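PDB 5EPA: SnoK, which acts as a carbocyclase in nogalamycin biosynthesis, using a non-heme iron centre and 2-oxoglutarate. Local coordinates for residues 117-122 with 234-239; 64-69 with 77-82; 148-153 with 238-243; 55-60 with 89-94. All blocks are in the same frame, centred on the assembly; numbering follows the deposited sequence.

How the contacts relate
Contacts 1, 2 and 3 are antiparallel strand pairings in one sheet, whereas contact 4 joins helix 47-64 to the short 3-10 and helical segment 89-94. Contacts 1 and 3 are buried, share V238 and V239, and lie on either side of strand 233-242. Contact 2 is a hairpin at the sheet's outer edge, where waters and charged side chains enter; V121 O and H79 N tie it to contact 1. Each of these three places side chains beside the 2-oxoglutarate. Contact 4, although mostly buried, has no hydrogen bond between its segments; it is mainly apolar, and its C57 and L94 pack on H236 of contact 1.

Contact 1 (117-122 with 234-239); sequences SDILVK and MAHGVV. With AKG (2-oxoglutaric acid), chain H.
Strand segments 117-122 and 234-239 run antiparallel, with axes 4.7 Å apart and N-to-C directions 162° from each other, and D118/G237 and L120/A235 form the hydrogen-bonded pairs. Each of those pairs is closed by two backbone bonds. On the face carrying S117, I119 and V121, S117 OG is hydrogen-bonded to H236 NE2 at 2.8 Å; either atom could be the donor. The hydroxyl reaches the imidazole edge near its plane, while D118 O stands 3.6 Å above that plane, over the ring centre, so the rim is bonded to the hydroxyl and the carbonyl oxygen merely packs over one face. I119 CG1 approaches H236 CE1 obliquely at 3.7 Å. Further along, the M234 chain bends at its last torsion (chi3 -61°), which sets CE 4.1 Å from V121 CG2. C57 of helix 47-64 packs against I119, M234 and H236 on this same face.

The other face looks onto the cosubstrate. L120 CD1 lies 3.7 Å from G237 N, and a beta carbon at G237 would run into that methyl, a clash that the glycine avoids. L120 also borders the 2-oxoglutarate, as does K122, whose CE is 3.5 Å from ligand O4. R233 NH2 bonds both L120 O and the ligand. Such a sheet face lining an iron and 2-oxoglutarate pocket is characteristic of the double-stranded beta-helix (cupin) fold.

Contact 2 (64-69 with 77-82); sequences EGREIW and QVHYVA. With AKG (2-oxoglutaric acid), chain H.
E67 with Y80 and W69 with V78 are the hydrogen-bonded pairs of an antiparallel beta hairpin, strands 67-70 and 76-81, which carries a classic beta bulge. The backbone shows the bulge directly: W69 O accepts from both Q77 N (2.9 Å) and V78 N (3.2 Å), so two residues face one.

CH-pi contacts dress both sides of the hairpin. R66 CD sits over one face of the H79 imidazole, 3.8 Å from its centroid. E67 CB does the same to the Y80 ring, 18° off the ring normal and displaced toward the rim. Y80 has its CG between the backbone N and the carbonyl carbon (chi1 72°), and its ring edge then meets the backbone of I68 and W69. An alanine in place of Y80 would probably open a gap beside E67 CB and W69 CB and leave a water without its phenolic partner.

Apolar packing joins W69 CE3 to V78 CB at 3.8 Å. Both residues reach the 2-oxoglutarate, with W69 CH2 placing the indole edge 3.6 Å from ligand O5.

The polar bridges run through water. One water accepts from W69 NE1 at 3.0 Å and donates to Q77 OE1, an oxygen that also accepts from L131 N.

Contact 3 (148-153 with 238-243); sequences LTAWIA and VVYMDA. With AKG (2-oxoglutaric acid), chain H.
V238, Y240 and L148 have the most surface buried between these two antiparallel strands, and their side chains share one face of the sheet with A150. The backbone supports this register with paired bonds between L148 and Y240 and between A150 and V238. In addition, T149 CA makes a CA-H...O contact of 3.2 Å with V238 O.

Y240 is enclosed on two aspects of its ring. V238, two residues earlier on the same strand, lays CG1 3.5 Å above one face, offset toward the rim, and A150 CB meets the edge in the ring plane, 3.9 Å from CE2. L148 has CG between its backbone N and carbonyl carbon (chi1 80°), and its CD2 crosses to Y240 CB at 4.0 Å. At the other end V238 CG2 touches I152 CD1 at 3.8 Å. The polar end of Y240 is satisfied by a hydrogen bond from OH to V95 O.

The opposite face serves the active site. T149 OG1 packs 3.7 Å from V239 CG2 and has a weak hydrogen bond with the iron ligand D135. W151 points away from strand 238-242, and its NE1 donates to 2-oxoglutarate O3 at 3.1 Å, with an N-H...O angle of 165°. A phenylalanine in place of W151 would probably leave that carboxylate oxygen without this N-H donor and the cosubstrate less firmly placed.

Strand 148-153 thus lies between strands 233-242 and 213-217: A150 and I152 pack on V213, while Y240 and I152 lean on I100 of helix 98-108.

Contact 4 (55-60 with 89-94); sequences AACEEV and PELRSL
The carbonyl O of E90, the residue whose side chain borders A56, is gripped by S93: S93 OG donates to it at 2.7 Å, and S93 N adds a weak bond. The hydroxyl approaches with a C=O...donor angle of 153°, tilted 18° from the carbonyl plane. Serine thereby folds back on the residue three positions earlier and ties the 3-10 turn 89-91 to the helical residues that follow. At the other side of E90, its backbone N is hydrogen-bonded to H88 ND1.

Between the two segments the evidence is mainly of apolar packing, with no hydrogen bond and 185 Å² buried in all. L91 has the largest single share, about a third. Its CD1 lies anti to CA (chi2 178°) and meets V60 CG2 tip to tip, whereas CD2 touches A56 CB and C57 SG, each at 4.1 Å. One leucine thus spans neighbouring residues and the next turn of helix 47-64, while F53 of that helix also touches it. E90 OE1 comes no closer than 4.1 Å to A56 CB. It also lies 5.5 Å from E59 OE2, a like charge, which would probably disfavour closer approach; E59 OE1 is hydrogen-bonded to H88 NE2.

Toward the core, V60 packs on I119, C57 on L154 and L94 on H236. The C57 side chain is about 13 Å from the bound 2-oxoglutarate. The arrangement is a helical layer braced against the outer face of the double-stranded beta-helix sheet.

Contact 1 (117-122 with 234-239)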
# COMPACT_ATOMS: atom_id res chain seq x y z
N SER A 117 4.71 2.78 6.55
CA SER A 117 4.81 3.13 5.14
C SER A 117 6.03 2.48 4.54
O SER A 117 6.97 2.11 5.27
CB SER A 117 4.82 4.65 4.96
OG SER A 117 6.10 5.23 5.16
N ASP A 118 6.04 2.41 3.22
CA ASP A 118 7.18 1.87 2.52
C ASP A 118 7.55 2.72 1.32
O ASP A 118 6.67 3.18 0.59
CB ASP A 118 6.88 0.48 1.97
CG ASP A 118 6.78 -0.56 3.05
OD1 ASP A 118 5.73 -0.63 3.71
OD2 ASP A 118 7.74 -1.34 3.22
N ILE A 119 8.84 2.87 1.09
CA ILE A 119 9.31 3.37 -0.18
C ILE A 119 9.31 2.18 -1.12
O ILE A 119 9.83 1.11 -0.78
CB ILE A 119 10.68 3.96 -0.04
CG1 ILE A 119 10.63 5.30 0.71
CG2 ILE A 119 11.28 4.20 -1.41
CD1 ILE A 119 11.98 5.71 1.28
N LEU A 120 8.70 2.33 -2.30
CA LEU A 120 8.48 1.18 -3.22
C LEU A 120 8.98 1.48 -4.62
O LEU A 120 8.31 2.16 -5.42
CB LEU A 120 6.99 0.82 -3.28
CG LEU A 120 6.35 0.40 -1.96
CD1 LEU A 120 4.83 0.59 -2.09
CD2 LEU A 120 6.70 -1.02 -1.55
N VAL A 121 10.17 0.98 -4.91
CA VAL A 121 10.92 1.36 -6.13
C VAL A 121 11.02 0.18 -7.06
O VAL A 121 11.30 -0.94 -6.61
CB VAL A 121 12.34 1.84 -5.79
CG1 VAL A 121 13.24 1.88 -7.01
CG2 VAL A 121 12.30 3.24 -5.20
N LYS A 122 10.79 0.42 -8.35
CA LYS A 122 11.09 -0.60 -9.38
C LYS A 122 12.07 -0.04 -10.40
O LYS A 122 11.75 0.89 -11.09
CB LYS A 122 9.82 -1.09 -10.11
CG LYS A 122 8.96 -2.10 -9.34
CD LYS A 122 7.84 -2.65 -10.24
CE LYS A 122 6.85 -3.57 -9.50
NZ LYS A 122 7.32 -4.97 -9.48
N MET A 234 8.82 5.08 -8.75
CA MET A 234 8.79 5.19 -7.29
C MET A 234 7.39 5.48 -6.82
O MET A 234 6.80 6.48 -7.21
CB MET A 234 9.73 6.27 -6.74
CG MET A 234 9.66 6.35 -5.22
SD MET A 234 10.58 7.68 -4.36
CE MET A 234 12.25 7.30 -4.85
N ALA A 235 6.89 4.62 -5.95
CA ALA A 235 5.70 4.94 -5.19
C ALA A 235 6.01 4.94 -3.69
O ALA A 235 7.06 4.44 -3.25
CB ALA A 235 4.59 3.95 -5.49
N HIS A 236 5.07 5.47 -2.91
CA HIS A 236 5.12 5.40 -1.47
C HIS A 236 3.82 4.80 -0.98
O HIS A 236 2.76 5.37 -1.19
CB HIS A 236 5.31 6.78 -0.84
CG HIS A 236 5.90 6.74 0.54
ND1 HIS A 236 7.25 6.81 0.76
CD2 HIS A 236 5.34 6.53 1.74
CE1 HIS A 236 7.50 6.67 2.05
NE2 HIS A 236 6.35 6.52 2.67
N GLY A 237 3.90 3.65 -0.33
CA GLY A 237 2.73 2.95 0.13
C GLY A 237 2.51 3.25 1.59
O GLY A 237 3.39 3.03 2.40
N VAL A 238 1.34 3.75 1.94
CA VAL A 238 1.04 4.03 3.34
C VAL A 238 -0.10 3.12 3.82
O VAL A 238 -1.19 3.16 3.25
CB VAL A 238 0.60 5.49 3.54
CG1 VAL A 238 0.37 5.79 5.01
CG2 VAL A 238 1.63 6.41 3.00
N VAL A 239 0.11 2.36 4.90
CA VAL A 239 -0.96 1.48 5.41
C VAL A 239 -1.64 2.18 6.55
O VAL A 239 -0.99 2.53 7.55
CB VAL A 239 -0.41 0.15 5.88
CG1 VAL A 239 -1.51 -0.69 6.47
CG2 VAL A 239 0.23 -0.60 4.73
C1 AKG H . 0.93 -2.46 -1.89
O1 AKG H . 1.00 -1.20 -1.86
O2 AKG H . 0.25 -3.18 -1.13
C2 AKG H . 1.72 -3.20 -2.87
O5 AKG H . 1.57 -4.41 -2.82
C3 AKG H . 2.63 -2.49 -3.85
C4 AKG H . 3.56 -3.37 -4.68
C5 AKG H . 4.37 -2.51 -5.67
O3 AKG H . 4.58 -1.27 -5.47
O4 AKG H . 4.83 -3.03 -6.69
O HOH W 1 3.23 0.12 3.63

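Contact 2 (64-69 with 77-82)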
# COMPACT_ATOMS: atom_id res chain seq x y z
N GLU A 64 19.63 4.72 4.68
CA GLU A 64 19.26 3.40 5.20
C GLU A 64 19.74 2.22 4.36
O GLU A 64 19.98 1.13 4.88
CB GLU A 64 17.71 3.28 5.29
CG GLU A 64 17.05 4.40 6.08
CD GLU A 64 17.54 4.47 7.52
OE1 GLU A 64 17.55 3.41 8.20
OE2 GLU A 64 17.89 5.57 7.99
N GLY A 65 19.84 2.40 3.06
CA GLY A 65 20.02 1.27 2.16
C GLY A 65 18.68 0.59 1.89
O GLY A 65 17.81 0.58 2.75
N ARG A 66 18.52 0.01 0.70
CA ARG A 66 17.26 -0.66 0.37
C ARG A 66 17.28 -2.15 0.63
O ARG A 66 18.31 -2.78 0.62
CB ARG A 66 16.87 -0.37 -1.10
CG ARG A 66 17.79 -0.98 -2.14
CD ARG A 66 17.86 -0.09 -3.39
NE ARG A 66 18.58 1.13 -3.11
CZ ARG A 66 18.49 2.27 -3.80
NH1 ARG A 66 17.70 2.38 -4.86
NH2 ARG A 66 19.24 3.30 -3.43
N GLU A 67 16.10 -2.69 0.80
CA GLU A 67 15.92 -4.12 0.89
C GLU A 67 15.23 -4.66 -0.38
O GLU A 67 14.51 -3.95 -1.06
CB GLU A 67 15.08 -4.48 2.09
CG GLU A 67 15.57 -3.85 3.39
CD GLU A 67 15.18 -4.68 4.58
OE1 GLU A 67 14.38 -4.14 5.40
OE2 GLU A 67 15.58 -5.90 4.63
N ILE A 68 15.42 -5.96 -0.61
CA ILE A 68 14.78 -6.65 -1.74
C ILE A 68 13.51 -7.34 -1.34
O ILE A 68 13.49 -8.17 -0.44
CB ILE A 68 15.72 -7.69 -2.34
CG1 ILE A 68 16.90 -6.98 -3.01
CG2 ILE A 68 14.99 -8.53 -3.38
CD1 ILE A 68 18.05 -7.90 -3.36
N TRP A 69 12.43 -7.00 -2.00
CA TRP A 69 11.24 -7.80 -1.95
C TRP A 69 11.36 -8.74 -3.14
O TRP A 69 11.29 -8.32 -4.29
CB TRP A 69 10.01 -6.89 -2.04
CG TRP A 69 8.65 -7.51 -2.11
CD1 TRP A 69 8.32 -8.82 -2.31
CD2 TRP A 69 7.40 -6.78 -2.07
NE1 TRP A 69 6.93 -8.97 -2.36
CE2 TRP A 69 6.35 -7.72 -2.24
CE3 TRP A 69 7.08 -5.42 -1.93
CZ2 TRP A 69 5.01 -7.35 -2.24
CZ3 TRP A 69 5.74 -5.04 -1.95
CH2 TRP A 69 4.72 -6.00 -2.11
N GLN A 77 11.44 -8.13 -7.16
CA GLN A 77 10.14 -7.54 -7.47
C GLN A 77 10.11 -6.04 -7.17
O GLN A 77 9.66 -5.26 -7.98
CB GLN A 77 9.02 -8.24 -6.69
CG GLN A 77 8.92 -9.70 -7.04
CD GLN A 77 7.90 -10.47 -6.21
OE1 GLN A 77 6.83 -9.97 -5.86
NE2 GLN A 77 8.27 -11.68 -5.86
N VAL A 78 10.54 -5.67 -5.96
CA VAL A 78 10.53 -4.29 -5.52
C VAL A 78 11.71 -4.02 -4.59
O VAL A 78 12.10 -4.89 -3.81
CB VAL A 78 9.24 -3.98 -4.75
CG1 VAL A 78 9.19 -2.52 -4.37
CG2 VAL A 78 8.01 -4.28 -5.56
N HIS A 79 12.33 -2.85 -4.73
CA HIS A 79 13.31 -2.37 -3.71
C HIS A 79 12.55 -1.54 -2.73
O HIS A 79 11.79 -0.65 -3.15
CB HIS A 79 14.43 -1.54 -4.30
CG HIS A 79 15.51 -2.35 -4.92
ND1 HIS A 79 16.06 -2.04 -6.14
CD2 HIS A 79 16.13 -3.47 -4.50
CE1 HIS A 79 16.98 -2.94 -6.45
NE2 HIS A 79 17.06 -3.81 -5.46
N TYR A 80 12.72 -1.80 -1.43
CA TYR A 80 11.94 -1.07 -0.46
C TYR A 80 12.71 -0.63 0.78
O TYR A 80 13.78 -1.14 1.08
CB TYR A 80 10.72 -1.89 -0.03
CG TYR A 80 11.03 -3.08 0.84
CD1 TYR A 80 11.32 -4.30 0.29
CD2 TYR A 80 10.96 -2.99 2.23
CE1 TYR A 80 11.57 -5.42 1.09
CE2 TYR A 80 11.21 -4.10 3.04
CZ TYR A 80 11.53 -5.31 2.45
OH TYR A 80 11.78 -6.40 3.23
N VAL A 81 12.13 0.35 1.47
CA VAL A 81 12.51 0.70 2.83
C VAL A 81 11.24 0.67 3.67
O VAL A 81 10.29 1.36 3.34
CB VAL A 81 13.12 2.07 2.94
CG1 VAL A 81 13.43 2.41 4.42
CG2 VAL A 81 14.39 2.13 2.13
N ALA A 82 11.22 -0.17 4.70
CA ALA A 82 10.03 -0.33 5.55
C ALA A 82 10.04 0.71 6.70
O ALA A 82 11.06 1.30 7.00
CB ALA A 82 10.00 -1.72 6.12
C1 AKG H . 0.93 -2.46 -1.89
O1 AKG H . 1.00 -1.20 -1.86
O2 AKG H . 0.25 -3.18 -1.13
C2 AKG H . 1.72 -3.20 -2.87
O5 AKG H . 1.57 -4.41 -2.82
C3 AKG H . 2.63 -2.49 -3.85
C4 AKG H . 3.56 -3.37 -4.68
C5 AKG H . 4.37 -2.51 -5.67
O3 AKG H . 4.58 -1.27 -5.47
O4 AKG H . 4.83 -3.03 -6.69
O HOH W 2 16.94 0.65 -6.54
O HOH W 3 13.99 -1.55 5.28
O HOH W 4 11.07 -8.98 1.95
O HOH W 5 6.13 -11.61 -3.54

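Contact 3 (148-153 with 238-243)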
# COMPACT_ATOMS: atom_id res chain seq x y z
N LEU A 148 -6.79 -0.01 4.98
CA LEU A 148 -6.52 0.26 3.56
C LEU A 148 -5.16 0.92 3.34
O LEU A 148 -4.52 1.42 4.28
CB LEU A 148 -7.60 1.15 2.97
CG LEU A 148 -7.56 2.64 3.21
CD1 LEU A 148 -8.64 3.33 2.42
CD2 LEU A 148 -7.78 2.94 4.65
N THR A 149 -4.71 0.89 2.09
CA THR A 149 -3.40 1.38 1.70
C THR A 149 -3.55 2.50 0.68
O THR A 149 -4.38 2.39 -0.23
CB THR A 149 -2.56 0.29 1.06
OG1 THR A 149 -2.26 -0.76 2.00
CG2 THR A 149 -1.25 0.85 0.50
N ALA A 150 -2.79 3.57 0.87
CA ALA A 150 -2.65 4.63 -0.10
C ALA A 150 -1.35 4.40 -0.87
O ALA A 150 -0.29 4.43 -0.28
CB ALA A 150 -2.60 5.98 0.60
N TRP A 151 -1.45 4.18 -2.17
CA TRP A 151 -0.28 3.95 -3.02
C TRP A 151 -0.06 5.22 -3.78
O TRP A 151 -0.82 5.56 -4.68
CB TRP A 151 -0.55 2.79 -3.95
CG TRP A 151 0.64 2.21 -4.66
CD1 TRP A 151 1.48 1.24 -4.23
CD2 TRP A 151 1.05 2.52 -5.99
NE1 TRP A 151 2.41 0.95 -5.19
CE2 TRP A 151 2.16 1.73 -6.29
CE3 TRP A 151 0.59 3.44 -6.95
CZ2 TRP A 151 2.80 1.78 -7.52
CZ3 TRP A 151 1.27 3.52 -8.17
CH2 TRP A 151 2.36 2.69 -8.44
N ILE A 152 0.91 5.98 -3.31
CA ILE A 152 1.13 7.34 -3.77
C ILE A 152 2.18 7.31 -4.86
O ILE A 152 3.29 6.88 -4.62
CB ILE A 152 1.62 8.21 -2.59
CG1 ILE A 152 0.64 8.16 -1.43
CG2 ILE A 152 1.80 9.66 -3.03
CD1 ILE A 152 1.26 8.50 -0.11
N ALA A 153 1.86 7.83 -6.02
CA ALA A 153 2.83 7.87 -7.11
C ALA A 153 3.74 9.07 -7.01
O ALA A 153 3.25 10.20 -6.94
CB ALA A 153 2.12 7.92 -8.44
N VAL A 238 1.34 3.75 1.94
CA VAL A 238 1.04 4.03 3.34
C VAL A 238 -0.10 3.12 3.82
O VAL A 238 -1.19 3.16 3.25
CB VAL A 238 0.60 5.49 3.54
CG1 VAL A 238 0.37 5.79 5.01
CG2 VAL A 238 1.63 6.41 3.00
N VAL A 239 0.11 2.36 4.90
CA VAL A 239 -0.96 1.48 5.41
C VAL A 239 -1.64 2.18 6.55
O VAL A 239 -0.99 2.53 7.55
CB VAL A 239 -0.41 0.15 5.88
CG1 VAL A 239 -1.51 -0.69 6.47
CG2 VAL A 239 0.23 -0.60 4.73
N TYR A 240 -2.91 2.48 6.37
CA TYR A 240 -3.76 3.07 7.40
C TYR A 240 -4.61 1.95 8.01
O TYR A 240 -5.45 1.37 7.33
CB TYR A 240 -4.66 4.15 6.82
CG TYR A 240 -3.94 5.37 6.26
CD1 TYR A 240 -3.44 6.34 7.11
CD2 TYR A 240 -3.80 5.56 4.93
CE1 TYR A 240 -2.79 7.44 6.62
CE2 TYR A 240 -3.15 6.67 4.41
CZ TYR A 240 -2.64 7.61 5.25
OH TYR A 240 -2.00 8.74 4.75
N MET A 241 -4.34 1.63 9.27
CA MET A 241 -5.00 0.54 9.92
C MET A 241 -6.17 1.02 10.74
O MET A 241 -6.25 2.19 11.10
CB MET A 241 -4.02 -0.23 10.79
CG MET A 241 -3.47 0.54 11.99
SD MET A 241 -2.23 -0.38 12.90
CE MET A 241 -1.64 0.94 13.98
N ASP A 242 -7.07 0.12 11.05
CA ASP A 242 -8.12 0.38 12.00
C ASP A 242 -7.50 0.93 13.30
O ASP A 242 -6.47 0.43 13.78
CB ASP A 242 -8.87 -0.92 12.30
CG ASP A 242 -9.54 -1.52 11.04
OD1 ASP A 242 -10.71 -1.14 10.77
OD2 ASP A 242 -8.95 -2.38 10.33
N ALA A 243 -8.13 1.96 13.87
CA ALA A 243 -7.56 2.66 15.02
C ALA A 243 -7.42 1.83 16.30
O ALA A 243 -6.72 2.23 17.23
CB ALA A 243 -8.34 3.92 15.29
C1 AKG H . 0.93 -2.46 -1.89
O1 AKG H . 1.00 -1.20 -1.86
O2 AKG H . 0.25 -3.18 -1.13
C2 AKG H . 1.72 -3.20 -2.87
O5 AKG H . 1.57 -4.41 -2.82
C3 AKG H . 2.63 -2.49 -3.85
C4 AKG H . 3.56 -3.37 -4.68
C5 AKG H . 4.37 -2.51 -5.67
O3 AKG H . 4.58 -1.27 -5.47
O4 AKG H . 4.83 -3.03 -6.69

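Contact 4 (55-60 with 89-94)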
# COMPACT_ATOMS: atom_id res chain seq x y z
N ALA A 55 12.45 13.64 -3.11
CA ALA A 55 13.80 13.94 -2.66
C ALA A 55 14.08 13.38 -1.26
O ALA A 55 15.15 12.86 -0.99
CB ALA A 55 14.08 15.46 -2.68
N ALA A 56 13.11 13.52 -0.38
CA ALA A 56 13.21 12.97 0.99
C ALA A 56 13.31 11.46 0.98
O ALA A 56 14.13 10.89 1.67
CB ALA A 56 12.01 13.39 1.80
N CYS A 57 12.52 10.82 0.14
CA CYS A 57 12.65 9.38 -0.04
C CYS A 57 14.01 8.98 -0.59
O CYS A 57 14.55 7.96 -0.18
CB CYS A 57 11.53 8.83 -0.95
SG CYS A 57 9.90 8.93 -0.17
N GLU A 58 14.56 9.76 -1.51
CA GLU A 58 15.91 9.50 -2.03
C GLU A 58 16.94 9.61 -0.89
O GLU A 58 17.86 8.81 -0.82
CB GLU A 58 16.26 10.43 -3.21
CG GLU A 58 15.62 9.99 -4.55
CD GLU A 58 15.52 11.12 -5.60
OE1 GLU A 58 16.03 12.26 -5.38
OE2 GLU A 58 14.92 10.83 -6.67
N GLU A 59 16.77 10.58 0.00
CA GLU A 59 17.65 10.70 1.15
C GLU A 59 17.55 9.46 2.06
O GLU A 59 18.58 8.94 2.50
CB GLU A 59 17.36 11.97 1.96
CG GLU A 59 17.78 13.25 1.25
CD GLU A 59 17.26 14.50 1.93
OE1 GLU A 59 17.49 14.66 3.14
OE2 GLU A 59 16.58 15.31 1.26
N VAL A 60 16.34 8.97 2.29
CA VAL A 60 16.18 7.77 3.09
C VAL A 60 16.87 6.54 2.43
O VAL A 60 17.59 5.78 3.08
CB VAL A 60 14.72 7.48 3.32
CG1 VAL A 60 14.54 6.13 3.96
CG2 VAL A 60 14.08 8.56 4.15
N PRO A 89 12.31 13.20 8.97
CA PRO A 89 11.38 14.18 9.56
C PRO A 89 10.24 14.64 8.62
O PRO A 89 9.11 14.75 9.07
CB PRO A 89 12.28 15.37 9.87
CG PRO A 89 13.67 14.80 9.96
CD PRO A 89 13.72 13.60 9.07
N GLU A 90 10.54 14.96 7.37
CA GLU A 90 9.56 15.47 6.41
C GLU A 90 8.49 14.46 5.98
O GLU A 90 7.44 14.87 5.49
CB GLU A 90 10.23 16.03 5.14
CG GLU A 90 10.90 17.39 5.37
CD GLU A 90 11.87 17.81 4.24
OE1 GLU A 90 11.71 17.24 3.09
OE2 GLU A 90 12.75 18.68 4.48
N LEU A 91 8.71 13.17 6.21
CA LEU A 91 7.74 12.17 5.73
C LEU A 91 6.52 12.01 6.62
O LEU A 91 5.54 11.38 6.23
CB LEU A 91 8.41 10.82 5.49
CG LEU A 91 9.39 10.86 4.33
CD1 LEU A 91 10.06 9.52 4.17
CD2 LEU A 91 8.72 11.28 3.03
N ARG A 92 6.58 12.56 7.82
CA ARG A 92 5.41 12.59 8.68
C ARG A 92 4.30 13.33 7.96
O ARG A 92 3.14 12.99 8.12
CB ARG A 92 5.74 13.28 10.04
CG ARG A 92 4.55 13.44 11.00
CD ARG A 92 5.00 14.18 12.29
NE ARG A 92 5.91 13.32 13.02
CZ ARG A 92 5.52 12.40 13.89
NH1 ARG A 92 4.23 12.28 14.23
NH2 ARG A 92 6.43 11.62 14.47
N SER A 93 4.68 14.38 7.25
CA SER A 93 3.70 15.24 6.58
C SER A 93 3.19 14.59 5.29
O SER A 93 2.30 15.10 4.69
CB SER A 93 4.29 16.64 6.32
OG SER A 93 5.36 16.53 5.38
N LEU A 94 3.77 13.46 4.91
CA LEU A 94 3.25 12.65 3.85
C LEU A 94 2.18 11.69 4.37
O LEU A 94 1.09 11.67 3.84
CB LEU A 94 4.36 11.83 3.16
CG LEU A 94 3.95 10.99 1.97
CD1 LEU A 94 3.35 11.84 0.86
CD2 LEU A 94 5.14 10.24 1.42